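Local coordinates for protein thiosulfate reductase (Thermus thermophilus, PDB 2VPZ) that binds a [4Fe-4S] cluster and molybdenum with two guanosine dinucleotide pterin cofactors, and probably reduces sulfur compounds such as thiosulfate or polysulfide, at residues A[54-62]-A[506-514]; A[87-95]-A[466-474]. All blocks are in the same frame, centred on the assembly; numbering follows the deposited sequence.

Contacts 1 and 2 each join the N-terminal region that carries the iron-sulfur cluster to a part of the chain several hundred residues later. Their segments follow the order 54-62, 87-95, 466-474 and 506-514, so the pairing of contact 2 falls within the span bridged by contact 1. The centres lie about 17 Å apart. Contact 1 sits at the end of a three-stranded antiparallel sheet, whereas contact 2 meets the loop after strand 462-466 of a parallel sheet, beside a bound cofactor. Y90 connects the two, its OH 2.8 Å from V62 N in a probable hydrogen bond. One peripheral contact and one buried contact thus bind the same region to the cofactor-binding body.

Contact 1 (A[54-62]-A[506-514]); sequences VAHAVGNRV and TPAHEPLFD
The imidazole of H509 carries the backbone carbonyl of N60 over one face: N60 O stands 3.5 Å above the ring plane, displaced toward the rim, with CE1 its closest ring atom. R61 N and V62 CG2 approach the ring obliquely. The carboxamide of N60 crosses the histidine at a slant, with the two planes 40° apart, and ND2 comes 3.5 Å from H509 CB. The histidine torsion (chi1 75°) swings the ring against the N60 backbone, bringing its face to the carbonyl. Burial leaves H509 ND1 without a polar partner. The other end of the amide reaches a carboxylate rather than a donor, N60 OD1 lying 3.6 Å from E510 OE2 across clearly inclined planes, an approach of two oxygens that is probably unfavourable.

Residues 58-61 form the turn of a beta hairpin between strands 52-57 and 62-67, the last two strands of a three-stranded antiparallel sheet. V58 N donates to R61 O (3.2 Å) across this turn, and the positive phi of G59 helps the chain reverse there.

Beside the turn, the irregular 506-514 loop presents A508 to the sheet. Its CB meets V62 CG2 at 3.7 Å and A55 CB at 4.3 Å; the valine torsion (chi1 172°) sets CG1 anti to the backbone N and leaves CG2 for this contact. V40 of strand 38-43 also touches A508, while R61 makes a cation-pi contact with Y90.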
loop_
_atom_site.group_PDB
_atom_site.type_symbol
_atom_site.label_atom_id
_atom_site.label_comp_id
_atom_site.label_asym_id
_atom_site.label_seq_id
_atom_site.Cartn_x
_atom_site.Cartn_y
_atom_site.Cartn_z
ATOM N N VAL A 54 -21.719 -33.756 -3.417
ATOM C CA VAL A 54 -21.255 -35.057 -3.926
ATOM C C VAL A 54 -20.370 -35.587 -2.770
ATOM O O VAL A 54 -19.586 -34.809 -2.233
ATOM C CB VAL A 54 -20.368 -34.958 -5.205
ATOM C CG1 VAL A 54 -19.836 -36.368 -5.565
ATOM C CG2 VAL A 54 -21.158 -34.349 -6.372
ATOM N N ALA A 55 -20.514 -36.857 -2.383
ATOM C CA ALA A 55 -19.680 -37.445 -1.327
ATOM C C ALA A 55 -18.743 -38.485 -1.947
ATOM O O ALA A 55 -19.194 -39.341 -2.714
ATOM C CB ALA A 55 -20.540 -38.120 -0.212
ATOM N N HIS A 56 -17.459 -38.380 -1.622
ATOM C CA HIS A 56 -16.429 -39.269 -2.118
ATOM C C HIS A 56 -16.021 -40.263 -1.017
ATOM O O HIS A 56 -15.369 -39.881 -0.040
ATOM C CB HIS A 56 -15.188 -38.457 -2.593
ATOM C CG HIS A 56 -15.464 -37.404 -3.609
ATOM N ND1 HIS A 56 -15.862 -37.680 -4.880
ATOM C CD2 HIS A 56 -15.403 -36.065 -3.530
ATOM C CE1 HIS A 56 -16.041 -36.563 -5.552
ATOM N NE2 HIS A 56 -15.765 -35.557 -4.749
ATOM N N ALA A 57 -16.428 -41.520 -1.175
ATOM C CA ALA A 57 -16.055 -42.567 -0.237
ATOM C C ALA A 57 -15.035 -43.546 -0.849
ATOM O O ALA A 57 -14.950 -43.686 -2.080
ATOM C CB ALA A 57 -17.315 -43.356 0.254
ATOM N N VAL A 58 -14.242 -44.169 0.021
ATOM C CA VAL A 58 -13.252 -45.226 -0.300
ATOM C C VAL A 58 -13.608 -46.307 0.759
ATOM O O VAL A 58 -13.235 -46.187 1.922
ATOM C CB VAL A 58 -11.750 -44.763 -0.090
ATOM C CG1 VAL A 58 -10.817 -46.004 -0.105
ATOM C CG2 VAL A 58 -11.345 -43.758 -1.194
ATOM N N GLY A 59 -14.323 -47.351 0.373
ATOM C CA GLY A 59 -14.742 -48.321 1.357
ATOM C C GLY A 59 -15.814 -47.672 2.239
ATOM O O GLY A 59 -16.626 -46.875 1.748
ATOM N N ASN A 60 -15.799 -47.961 3.547
ATOM C CA ASN A 60 -16.774 -47.426 4.509
ATOM C C ASN A 60 -16.442 -46.058 5.094
ATOM O O ASN A 60 -16.639 -45.834 6.289
ATOM C CB ASN A 60 -16.985 -48.427 5.663
ATOM C CG ASN A 60 -18.080 -49.445 5.382
ATOM O OD1 ASN A 60 -18.283 -50.408 6.147
ATOM N ND2 ASN A 60 -18.796 -49.234 4.294
ATOM N N ARG A 61 -15.957 -45.137 4.274
ATOM C CA ARG A 61 -15.590 -43.841 4.814
ATOM C C ARG A 61 -15.539 -42.677 3.804
ATOM O O ARG A 61 -14.841 -42.744 2.787
ATOM C CB ARG A 61 -14.252 -43.960 5.561
ATOM C CG ARG A 61 -13.521 -42.643 5.798
ATOM C CD ARG A 61 -13.485 -42.179 7.259
ATOM N NE ARG A 61 -12.510 -41.104 7.424
ATOM C CZ ARG A 61 -11.384 -41.168 8.131
ATOM N NH1 ARG A 61 -11.069 -42.281 8.779
ATOM N NH2 ARG A 61 -10.556 -40.126 8.161
ATOM N N VAL A 62 -16.299 -41.629 4.110
ATOM C CA VAL A 62 -16.379 -40.427 3.295
ATOM C C VAL A 62 -15.188 -39.475 3.628
ATOM O O VAL A 62 -15.166 -38.838 4.686
ATOM C CB VAL A 62 -17.769 -39.707 3.530
ATOM C CG1 VAL A 62 -17.786 -38.330 2.840
ATOM C CG2 VAL A 62 -18.927 -40.602 3.012
ATOM N N THR A 506 -28.712 -40.276 -1.285
ATOM C CA THR A 506 -28.465 -41.707 -1.398
ATOM C C THR A 506 -27.351 -42.132 -0.420
ATOM O O THR A 506 -26.423 -41.362 -0.164
ATOM C CB THR A 506 -28.031 -42.032 -2.874
ATOM O OG1 THR A 506 -29.132 -41.843 -3.768
ATOM C CG2 THR A 506 -27.468 -43.449 -2.995
ATOM N N PRO A 507 -27.460 -43.347 0.189
ATOM C CA PRO A 507 -26.354 -43.683 1.101
ATOM C C PRO A 507 -24.980 -43.656 0.382
ATOM O O PRO A 507 -24.897 -43.983 -0.809
ATOM C CB PRO A 507 -26.672 -45.094 1.581
ATOM C CG PRO A 507 -28.172 -45.265 1.414
ATOM C CD PRO A 507 -28.630 -44.215 0.398
ATOM N N ALA A 508 -23.926 -43.264 1.095
ATOM C CA ALA A 508 -22.568 -43.309 0.536
ATOM C C ALA A 508 -21.945 -44.665 0.965
ATOM O O ALA A 508 -20.978 -45.130 0.357
ATOM C CB ALA A 508 -21.696 -42.110 1.050
ATOM N N HIS A 509 -22.537 -45.289 1.985
ATOM C CA HIS A 509 -22.105 -46.595 2.545
ATOM C C HIS A 509 -23.127 -47.026 3.626
ATOM O O HIS A 509 -23.888 -46.172 4.072
ATOM C CB HIS A 509 -20.635 -46.519 3.114
ATOM C CG HIS A 509 -20.481 -45.797 4.420
ATOM N ND1 HIS A 509 -19.777 -44.637 4.547
ATOM C CD2 HIS A 509 -20.872 -46.115 5.666
ATOM C CE1 HIS A 509 -19.738 -44.264 5.814
ATOM N NE2 HIS A 509 -20.402 -45.150 6.521
ATOM N N GLU A 510 -23.152 -48.289 4.050
ATOM C CA GLU A 510 -24.110 -48.742 5.075
ATOM C C GLU A 510 -23.861 -48.323 6.505
ATOM O O GLU A 510 -22.690 -48.174 6.924
ATOM C CB GLU A 510 -24.345 -50.282 5.090
ATOM C CG GLU A 510 -23.190 -51.183 4.575
ATOM C CD GLU A 510 -22.537 -52.109 5.644
ATOM O OE1 GLU A 510 -23.277 -52.689 6.477
ATOM O OE2 GLU A 510 -21.285 -52.268 5.600
ATOM N N PRO A 511 -24.955 -48.120 7.296
ATOM C CA PRO A 511 -24.878 -47.714 8.703
ATOM C C PRO A 511 -23.759 -48.460 9.466
ATOM O O PRO A 511 -23.374 -49.580 9.100
ATOM C CB PRO A 511 -26.271 -48.025 9.224
ATOM C CG PRO A 511 -27.185 -47.746 8.051
ATOM C CD PRO A 511 -26.349 -48.158 6.820
ATOM N N LEU A 512 -23.237 -47.867 10.536
ATOM C CA LEU A 512 -22.167 -48.495 11.307
ATOM C C LEU A 512 -22.661 -49.011 12.674
ATOM O O LEU A 512 -23.660 -48.502 13.210
ATOM C CB LEU A 512 -20.951 -47.511 11.423
ATOM C CG LEU A 512 -19.797 -47.455 10.368
ATOM C CD1 LEU A 512 -20.234 -48.147 9.066
ATOM C CD2 LEU A 512 -19.317 -46.003 10.084
ATOM N N PHE A 513 -22.045 -50.061 13.220
ATOM C CA PHE A 513 -22.435 -50.573 14.527
ATOM C C PHE A 513 -23.907 -51.053 14.511
ATOM O O PHE A 513 -24.306 -51.816 13.634
ATOM C CB PHE A 513 -22.276 -49.425 15.553
ATOM C CG PHE A 513 -20.921 -48.735 15.519
ATOM C CD1 PHE A 513 -20.770 -47.408 15.055
ATOM C CD2 PHE A 513 -19.771 -49.421 15.905
ATOM C CE1 PHE A 513 -19.490 -46.777 14.997
ATOM C CE2 PHE A 513 -18.486 -48.827 15.863
ATOM C CZ PHE A 513 -18.351 -47.503 15.408
ATOM N N ASP A 514 -24.706 -50.606 15.489
ATOM C CA ASP A 514 -26.111 -50.971 15.484
ATOM C C ASP A 514 -26.981 -49.765 15.170
ATOM O O ASP A 514 -27.957 -49.452 15.856
ATOM C CB ASP A 514 -26.559 -51.610 16.799
ATOM C CG ASP A 514 -27.632 -52.646 16.587
ATOM O OD1 ASP A 514 -27.775 -53.029 15.402
ATOM O OD2 ASP A 514 -28.316 -53.073 17.540
#

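Contact 2 (A[87-95]-A[466-474]); sequences QTTYDPDRL and DVLPQEHVM. With MGD (2-amino-5,6-dimercapto-7-methyl-3,7,8a,9-tetrahydro-8-oxa-1,3,9,10-tetraaza-anthracen-4-one guanosine dinucleotide), chain H.
T88 and L468 meet through methyl groups where the 87-95 loop, with its type I turn from D91 to R94, packs on the segment leaving parallel strand 462-466, whose end binds a cofactor ribose. In T88, chi1 of -65° places OG1 anti to the carbonyl carbon and CG2 anti to the backbone N, from where CG2 reaches L468 CD2 at 3.8 Å, with V467 CG1 close by. That same valine methyl lies 3.9 Å from R94 NE, oblique to the guanidinium. The arginine chain bends at chi3 (-91°), and NH1 donates to T89 O on a lone pair in the carbonyl plane (3.2 Å), while NH2 forms a salt bridge with E487. The L95 and P469 side chains run antiparallel alongside one another, L95 CD2 3.8 Å from P469 CB; P469 centres an inverse gamma turn. The hydrogen bond from L95 N to V467 O is doubtful, that oxygen being too close to its neighbours.

D466 receives both ribose hydroxyls of the guanosine dinucleotide, O3' on OD1 (2.7 Å) and O2' on OD2 (2.6 Å). V467 N steadies its carboxylate, donating to the anti lone pair of OD2 at 2.8 Å. H472 turns its ring edge to the same ribose, placing NE2 3.6 Å from O3'.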
loop_
_atom_site.group_PDB
_atom_site.type_symbol
_atom_site.label_atom_id
_atom_site.label_comp_id
_atom_site.label_asym_id
_atom_site.label_seq_id
_atom_site.Cartn_x
_atom_site.Cartn_y
_atom_site.Cartn_z
ATOM N N GLN A 87 -17.113 -35.750 9.897
ATOM C CA GLN A 87 -16.440 -36.478 10.965
ATOM C C GLN A 87 -17.336 -37.029 12.108
ATOM O O GLN A 87 -16.941 -37.965 12.818
ATOM C CB GLN A 87 -15.144 -35.767 11.491
ATOM C CG GLN A 87 -15.183 -34.831 12.718
ATOM C CD GLN A 87 -15.563 -35.510 14.046
ATOM O OE1 GLN A 87 -16.703 -35.369 14.509
ATOM N NE2 GLN A 87 -14.621 -36.220 14.670
ATOM N N THR A 88 -18.561 -36.522 12.283
ATOM C CA THR A 88 -19.420 -37.069 13.345
ATOM C C THR A 88 -19.668 -38.585 13.092
ATOM O O THR A 88 -19.794 -39.385 14.025
ATOM C CB THR A 88 -20.798 -36.354 13.459
ATOM O OG1 THR A 88 -20.609 -34.998 13.849
ATOM C CG2 THR A 88 -21.705 -37.095 14.486
ATOM N N THR A 89 -19.715 -38.960 11.824
ATOM C CA THR A 89 -19.909 -40.342 11.446
ATOM C C THR A 89 -18.704 -41.186 11.897
ATOM O O THR A 89 -18.847 -42.383 12.146
ATOM C CB THR A 89 -20.063 -40.506 9.885
ATOM O OG1 THR A 89 -21.043 -39.601 9.387
ATOM C CG2 THR A 89 -20.442 -41.953 9.523
ATOM N N TYR A 90 -17.536 -40.557 12.028
ATOM C CA TYR A 90 -16.269 -41.232 12.410
ATOM C C TYR A 90 -15.679 -40.732 13.715
ATOM O O TYR A 90 -14.462 -40.603 13.893
ATOM C CB TYR A 90 -15.269 -41.116 11.280
ATOM C CG TYR A 90 -15.930 -41.340 9.943
ATOM C CD1 TYR A 90 -16.101 -40.284 9.038
ATOM C CD2 TYR A 90 -16.466 -42.589 9.610
ATOM C CE1 TYR A 90 -16.799 -40.463 7.830
ATOM C CE2 TYR A 90 -17.165 -42.793 8.404
ATOM C CZ TYR A 90 -17.331 -41.721 7.510
ATOM O OH TYR A 90 -18.019 -41.902 6.324
ATOM N N ASP A 91 -16.599 -40.469 14.643
ATOM C CA ASP A 91 -16.309 -39.987 15.980
ATOM C C ASP A 91 -16.441 -41.207 16.970
ATOM O O ASP A 91 -17.526 -41.785 17.067
ATOM C CB ASP A 91 -17.343 -38.845 16.249
ATOM C CG ASP A 91 -17.253 -38.238 17.675
ATOM O OD1 ASP A 91 -16.385 -38.666 18.466
ATOM O OD2 ASP A 91 -18.081 -37.328 17.974
ATOM N N PRO A 92 -15.333 -41.615 17.683
ATOM C CA PRO A 92 -15.315 -42.723 18.654
ATOM C C PRO A 92 -16.359 -42.722 19.827
ATOM O O PRO A 92 -16.574 -43.756 20.518
ATOM C CB PRO A 92 -13.859 -42.780 19.165
ATOM C CG PRO A 92 -13.306 -41.376 18.861
ATOM C CD PRO A 92 -14.011 -40.994 17.565
ATOM N N ASP A 93 -16.958 -41.547 20.049
ATOM C CA ASP A 93 -17.986 -41.268 21.099
ATOM C C ASP A 93 -19.396 -41.250 20.480
ATOM O O ASP A 93 -20.411 -41.134 21.181
ATOM C CB ASP A 93 -17.849 -39.900 21.834
ATOM C CG ASP A 93 -16.400 -39.526 22.228
ATOM O OD1 ASP A 93 -15.625 -40.404 22.607
ATOM O OD2 ASP A 93 -16.097 -38.295 22.187
ATOM N N ARG A 94 -19.464 -41.310 19.151
ATOM C CA ARG A 94 -20.764 -41.326 18.495
ATOM C C ARG A 94 -21.574 -42.578 18.985
ATOM O O ARG A 94 -21.014 -43.688 19.016
ATOM C CB ARG A 94 -20.610 -41.362 16.972
ATOM C CG ARG A 94 -20.554 -42.753 16.352
ATOM C CD ARG A 94 -20.808 -42.743 14.829
ATOM N NE ARG A 94 -22.208 -42.923 14.472
ATOM C CZ ARG A 94 -22.663 -43.344 13.288
ATOM N NH1 ARG A 94 -21.819 -43.636 12.303
ATOM N NH2 ARG A 94 -23.975 -43.503 13.087
ATOM N N LEU A 95 -22.844 -42.371 19.353
ATOM C CA LEU A 95 -23.809 -43.398 19.842
ATOM C C LEU A 95 -23.951 -44.621 18.869
ATOM O O LEU A 95 -24.132 -44.419 17.675
ATOM C CB LEU A 95 -25.208 -42.726 20.074
ATOM C CG LEU A 95 -25.211 -41.559 21.088
ATOM C CD1 LEU A 95 -26.453 -40.663 20.905
ATOM C CD2 LEU A 95 -25.120 -42.107 22.520
ATOM N N ASP A 466 -30.969 -39.725 18.582
ATOM C CA ASP A 466 -29.840 -38.831 18.294
ATOM C C ASP A 466 -28.581 -39.603 17.868
ATOM O O ASP A 466 -28.646 -40.819 17.667
ATOM C CB ASP A 466 -29.522 -38.066 19.599
ATOM C CG ASP A 466 -29.026 -36.606 19.364
ATOM O OD1 ASP A 466 -29.757 -35.663 19.761
ATOM O OD2 ASP A 466 -27.923 -36.418 18.832
ATOM N N VAL A 467 -27.443 -38.923 17.746
ATOM C CA VAL A 467 -26.178 -39.597 17.422
ATOM C C VAL A 467 -25.067 -39.479 18.487
ATOM O O VAL A 467 -24.308 -40.432 18.718
ATOM C CB VAL A 467 -25.478 -39.117 16.129
ATOM C CG1 VAL A 467 -24.153 -39.900 15.922
ATOM C CG2 VAL A 467 -26.399 -39.237 14.907
ATOM N N LEU A 468 -24.967 -38.319 19.117
ATOM C CA LEU A 468 -23.918 -38.135 20.107
ATOM C C LEU A 468 -24.522 -38.196 21.536
ATOM O O LEU A 468 -25.739 -38.082 21.691
ATOM C CB LEU A 468 -23.184 -36.781 19.851
ATOM C CG LEU A 468 -22.596 -36.463 18.437
ATOM C CD1 LEU A 468 -22.566 -34.933 18.162
ATOM C CD2 LEU A 468 -21.186 -37.086 18.280
ATOM N N PRO A 469 -23.688 -38.493 22.565
ATOM C CA PRO A 469 -24.206 -38.548 23.936
ATOM C C PRO A 469 -24.156 -37.153 24.574
ATOM O O PRO A 469 -23.269 -36.852 25.376
ATOM C CB PRO A 469 -23.293 -39.544 24.648
ATOM C CG PRO A 469 -21.999 -39.499 23.874
ATOM C CD PRO A 469 -22.413 -39.221 22.430
ATOM N N GLN A 470 -25.114 -36.311 24.178
ATOM C CA GLN A 470 -25.249 -34.930 24.671
ATOM C C GLN A 470 -25.774 -34.885 26.114
ATOM O O GLN A 470 -26.142 -35.920 26.653
ATOM C CB GLN A 470 -26.192 -34.181 23.771
ATOM C CG GLN A 470 -25.739 -34.035 22.353
ATOM C CD GLN A 470 -25.510 -32.580 21.999
ATOM O OE1 GLN A 470 -25.139 -32.228 20.876
ATOM N NE2 GLN A 470 -25.746 -31.715 22.993
ATOM N N GLU A 471 -25.865 -33.704 26.719
ATOM C CA GLU A 471 -26.375 -33.657 28.089
ATOM C C GLU A 471 -27.883 -33.973 28.234
ATOM O O GLU A 471 -28.307 -34.445 29.294
ATOM C CB GLU A 471 -26.086 -32.316 28.809
ATOM C CG GLU A 471 -26.594 -32.345 30.247
ATOM C CD GLU A 471 -26.785 -30.973 30.852
ATOM O OE1 GLU A 471 -27.096 -30.892 32.065
ATOM O OE2 GLU A 471 -26.632 -29.980 30.107
ATOM N N HIS A 472 -28.705 -33.743 27.217
ATOM C CA HIS A 472 -30.162 -34.044 27.303
ATOM C C HIS A 472 -30.564 -35.447 26.753
ATOM O O HIS A 472 -31.713 -35.833 26.869
ATOM C CB HIS A 472 -31.026 -33.068 26.514
ATOM C CG HIS A 472 -31.013 -33.296 25.058
ATOM N ND1 HIS A 472 -31.953 -34.006 24.394
ATOM C CD2 HIS A 472 -30.058 -33.040 24.168
ATOM C CE1 HIS A 472 -31.584 -34.181 23.145
ATOM N NE2 HIS A 472 -30.424 -33.594 22.979
ATOM N N VAL A 473 -29.650 -36.162 26.102
ATOM C CA VAL A 473 -29.929 -37.507 25.581
ATOM C C VAL A 473 -29.759 -38.530 26.743
ATOM O O VAL A 473 -30.482 -39.541 26.833
ATOM C CB VAL A 473 -28.964 -37.915 24.389
ATOM C CG1 VAL A 473 -29.184 -39.376 23.968
ATOM C CG2 VAL A 473 -29.156 -36.958 23.184
ATOM N N MET A 474 -28.819 -38.248 27.637
ATOM C CA MET A 474 -28.533 -39.082 28.792
ATOM C C MET A 474 -29.469 -38.851 30.007
ATOM O O MET A 474 -29.126 -39.153 31.151
ATOM C CB MET A 474 -27.043 -38.989 29.195
ATOM C CG MET A 474 -26.041 -39.072 28.021
ATOM S SD MET A 474 -26.270 -40.547 26.970
ATOM C CE MET A 474 -25.784 -41.896 28.129
HETATM P PB MGD H . -28.507 -28.163 17.757
HETATM O O1B MGD H . -27.811 -27.565 18.940
HETATM O O2B MGD H . -27.731 -28.434 16.505
HETATM O O3B MGD H . -29.828 -27.249 17.602
HETATM O O3A MGD H . -31.918 -25.870 17.463
HETATM P PA MGD H . -31.418 -27.378 17.316
HETATM O O1A MGD H . -31.455 -27.970 15.916
HETATM O O2A MGD H . -32.028 -28.114 18.456
HETATM O "O5'" MGD H . -29.118 -29.550 18.157
HETATM C "C5'" MGD H . -29.171 -30.645 17.241
HETATM C "C4'" MGD H . -29.373 -31.902 18.089
HETATM O "O4'" MGD H . -29.651 -32.864 17.078
HETATM C "C3'" MGD H . -28.154 -32.399 18.821
HETATM O "O3'" MGD H . -28.651 -33.193 19.907
HETATM C "C2'" MGD H . -27.475 -33.266 17.748
HETATM O "O2'" MGD H . -26.648 -34.187 18.410
HETATM C "C1'" MGD H . -28.657 -33.935 17.043
HETATM N N9 MGD H . -28.480 -34.443 15.630
HETATM C C8 MGD H . -27.716 -33.902 14.680
HETATM N N7 MGD H . -27.788 -34.553 13.496
HETATM C C5 MGD H . -28.684 -35.553 13.645
HETATM C C6 MGD H . -29.318 -36.639 12.774
HETATM O O6 MGD H . -28.981 -36.829 11.552
HETATM N N1 MGD H . -30.249 -37.435 13.396
HETATM C C2 MGD H . -30.626 -37.307 14.706
HETATM N N2 MGD H . -31.553 -38.116 15.305
HETATM N N3 MGD H . -30.097 -36.344 15.472
HETATM C C4 MGD H . -29.133 -35.455 15.059
HETATM C C10 MGD H . -31.914 -24.936 16.340
HETATM C C11 MGD H . -32.691 -23.733 16.758
HETATM O O11 MGD H . -32.244 -23.421 18.078
HETATM C C12 MGD H . -32.634 -22.538 15.880
HETATM S S12 MGD H . -32.895 -22.639 14.189
HETATM C C13 MGD H . -32.454 -21.309 16.365
HETATM S S13 MGD H . -32.324 -19.906 15.483
HETATM C C14 MGD H . -32.374 -20.945 17.745
HETATM N N15 MGD H . -30.998 -20.446 18.029
HETATM C C16 MGD H . -30.736 -20.277 19.367
HETATM C C17 MGD H . -29.782 -19.340 19.967
HETATM O O17 MGD H . -29.052 -18.607 19.235
HETATM N N18 MGD H . -29.720 -19.274 21.298
HETATM C C19 MGD H . -30.481 -20.028 22.114
HETATM N N19 MGD H . -30.345 -19.988 23.474
HETATM N N20 MGD H . -31.386 -20.872 21.613
HETATM C C21 MGD H . -31.551 -21.067 20.309
HETATM N N22 MGD H . -32.423 -21.977 19.863
HETATM C C23 MGD H . -32.791 -22.169 18.502
#